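Local coordinates for protein putative (Helicobacter pylori J99, PDB 4R7K) that is of unknown function but belongs to the SRPBCC superfamily of helix-grip folds, whose members commonly enclose a hydrophobic ligand-binding cavity, at residues A[63-68]-A[110-115]. Sequence-based numbering, arbitrary orientation.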
loop_
_atom_site.group_PDB
_atom_site.type_symbol
_atom_site.label_atom_id
_atom_site.label_comp_id
_atom_site.label_asym_id
_atom_site.label_seq_id
_atom_site.Cartn_x
_atom_site.Cartn_y
_atom_site.Cartn_z
ATOM N N HIS A 63 -19.256 -4.206 -17.206
ATOM C CA HIS A 63 -18.590 -3.114 -16.493
ATOM C C HIS A 63 -17.110 -2.982 -16.787
ATOM O O HIS A 63 -16.508 -1.943 -16.482
ATOM C CB HIS A 63 -18.821 -3.192 -14.999
ATOM C CG HIS A 63 -20.240 -2.983 -14.605
ATOM N ND1 HIS A 63 -20.818 -3.634 -13.542
ATOM C CD2 HIS A 63 -21.203 -2.192 -15.135
ATOM C CE1 HIS A 63 -22.075 -3.254 -13.429
ATOM N NE2 HIS A 63 -22.337 -2.387 -14.392
ATOM N N LEU A 64 -16.535 -4.010 -17.379
ATOM C CA LEU A 64 -15.142 -3.950 -17.814
ATOM C C LEU A 64 -15.085 -3.423 -19.245
ATOM O O LEU A 64 -14.296 -2.527 -19.535
ATOM C CB LEU A 64 -14.485 -5.326 -17.760
ATOM C CG LEU A 64 -13.086 -5.372 -18.356
ATOM C CD1 LEU A 64 -12.160 -4.438 -17.591
ATOM C CD2 LEU A 64 -12.546 -6.788 -18.313
ATOM N N ARG A 65 -15.883 -4.003 -20.143
ATOM C CA ARG A 65 -15.928 -3.543 -21.541
ATOM C C ARG A 65 -16.464 -2.121 -21.745
ATOM O O ARG A 65 -16.032 -1.413 -22.663
ATOM C CB ARG A 65 -16.827 -4.441 -22.393
ATOM C CG ARG A 65 -16.309 -5.822 -22.685
ATOM C CD ARG A 65 -17.291 -6.456 -23.676
ATOM N NE ARG A 65 -17.216 -5.814 -25.000
ATOM C CZ ARG A 65 -18.060 -6.031 -26.012
ATOM N NH1 ARG A 65 -19.111 -6.841 -25.867
ATOM N NH2 ARG A 65 -17.854 -5.415 -27.175
ATOM N N ASP A 66 -17.470 -1.727 -20.981
ATOM C CA ASP A 66 -17.994 -0.374 -21.156
ATOM C C ASP A 66 -17.187 0.552 -20.257
ATOM O O ASP A 66 -17.464 0.732 -19.074
ATOM C CB ASP A 66 -19.485 -0.301 -20.901
ATOM C CG ASP A 66 -20.048 1.091 -21.150
ATOM O OD1 ASP A 66 -19.299 2.081 -21.234
ATOM O OD2 ASP A 66 -21.250 1.193 -21.217
ATOM N N ALA A 67 -16.171 1.144 -20.861
ATOM C CA ALA A 67 -15.233 1.990 -20.154
ATOM C C ALA A 67 -15.847 3.205 -19.482
ATOM O O ALA A 67 -15.181 3.836 -18.681
ATOM C CB ALA A 67 -14.104 2.406 -21.093
ATOM N N SER A 68 -17.090 3.560 -19.817
ATOM C CA SER A 68 -17.759 4.676 -19.133
ATOM C C SER A 68 -17.965 4.363 -17.638
ATOM O O SER A 68 -18.089 5.268 -16.838
ATOM C CB SER A 68 -19.098 5.055 -19.801
ATOM O OG SER A 68 -20.082 4.049 -19.605
ATOM N N GLU A 110 -6.237 -5.076 -28.743
ATOM C CA GLU A 110 -5.556 -6.037 -29.595
ATOM C C GLU A 110 -6.139 -7.460 -29.486
ATOM O O GLU A 110 -5.806 -8.349 -30.275
ATOM C CB GLU A 110 -4.035 -6.022 -29.324
ATOM C CG GLU A 110 -3.347 -4.724 -29.799
ATOM C CD GLU A 110 -1.847 -4.835 -29.994
ATOM O OE1 GLU A 110 -1.209 -5.783 -29.478
ATOM O OE2 GLU A 110 -1.282 -3.974 -30.688
ATOM N N GLU A 111 -7.017 -7.672 -28.519
ATOM C CA GLU A 111 -7.629 -8.981 -28.336
ATOM C C GLU A 111 -8.995 -8.828 -27.768
ATOM O O GLU A 111 -9.179 -8.141 -26.763
ATOM C CB GLU A 111 -6.810 -9.860 -27.378
ATOM C CG GLU A 111 -7.458 -11.208 -27.102
ATOM C CD GLU A 111 -6.803 -11.937 -25.953
ATOM O OE1 GLU A 111 -6.645 -11.267 -24.899
ATOM O OE2 GLU A 111 -6.495 -13.159 -26.099
ATOM N N PHE A 112 -9.964 -9.462 -28.408
ATOM C CA PHE A 112 -11.319 -9.457 -27.905
ATOM C C PHE A 112 -12.024 -10.740 -28.336
ATOM O O PHE A 112 -12.289 -10.954 -29.534
ATOM C CB PHE A 112 -12.135 -8.249 -28.388
ATOM C CG PHE A 112 -13.559 -8.303 -27.925
ATOM C CD1 PHE A 112 -13.876 -7.966 -26.634
ATOM C CD2 PHE A 112 -14.557 -8.762 -28.757
ATOM C CE1 PHE A 112 -15.161 -8.070 -26.168
ATOM C CE2 PHE A 112 -15.859 -8.859 -28.302
ATOM C CZ PHE A 112 -16.152 -8.526 -27.000
ATOM N N GLU A 113 -12.319 -11.593 -27.375
ATOM C CA GLU A 113 -13.017 -12.833 -27.642
ATOM C C GLU A 113 -13.974 -13.071 -26.486
ATOM O O GLU A 113 -13.555 -13.314 -25.348
ATOM C CB GLU A 113 -12.029 -13.979 -27.773
ATOM C CG GLU A 113 -12.702 -15.291 -28.157
ATOM C CD GLU A 113 -11.711 -16.410 -28.473
ATOM O OE1 GLU A 113 -12.054 -17.297 -29.293
ATOM O OE2 GLU A 113 -10.590 -16.396 -27.927
ATOM N N LEU A 114 -15.269 -12.971 -26.766
ATOM C CA LEU A 114 -16.284 -13.128 -25.739
ATOM C C LEU A 114 -17.138 -14.331 -26.049
ATOM O O LEU A 114 -17.787 -14.379 -27.088
ATOM C CB LEU A 114 -17.155 -11.874 -25.660
ATOM C CG LEU A 114 -18.356 -11.931 -24.693
ATOM C CD1 LEU A 114 -17.923 -12.201 -23.252
ATOM C CD2 LEU A 114 -19.170 -10.643 -24.774
ATOM N N LYS A 115 -17.126 -15.293 -25.134
ATOM C CA LYS A 115 -17.916 -16.518 -25.234
ATOM C C LYS A 115 -18.904 -16.530 -24.065
ATOM O O LYS A 115 -18.840 -15.661 -23.172
ATOM C CB LYS A 115 -17.003 -17.753 -25.226
ATOM C CG LYS A 115 -15.947 -17.687 -26.323
ATOM C CD LYS A 115 -15.436 -19.049 -26.767
ATOM C CE LYS A 115 -14.558 -19.713 -25.729
ATOM N NZ LYS A 115 -14.316 -21.132 -26.120
#
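Arg65, the last residue of helix 57-65, meets the Phe112 ring with its guanidinium, one face of which is covered by the CE1/CZ corner of the ring. Phe112 CZ sits over the centre of the guanidinium, 3.3 Å from Arg65 CZ, and Phe112 CE1 comes equally near Arg65 NE, at 3.3 Å. The two planes are tilted 42° from one another, so this is no flat stack, and the side chains cross at about a right angle. Phe112 carries its CG anti to the backbone N (chi1 177°), the torsion that brings CE1 and CZ up to the guanidinium. The arginine chain leaves beside its own backbone N and bends at chi3 (69°), swinging NE and CZ round to meet the ring. Leu114, two residues further along the same side of the strand, adds a looser touch: its CD2 lies 4.0 Å from Arg65 NH1.

The guanidinium is also held from outside the two segments: Arg65 NH2 donates to the carbonyl O of Leu90, and the backbones of Arg65 and Leu90 are also bonded. Just past the helix end, Asp66 OD1 accepts from Ser68 N (3.0 Å) in an Asx turn and also bonds Ser68 OG at 2.7 Å, both from the same face of the carboxylate, while Thr88 OG1 is a further partner.

Phe112 also packs on Leu119 of strand 118-126, and Leu114 on Phe57 and Val61 of helix 57-65. The contact thus joins the C-terminal end of helix 57-65 to strand 103-114 at the protein surface, consistent with a helix packed on the antiparallel sheet of a helix-grip fold.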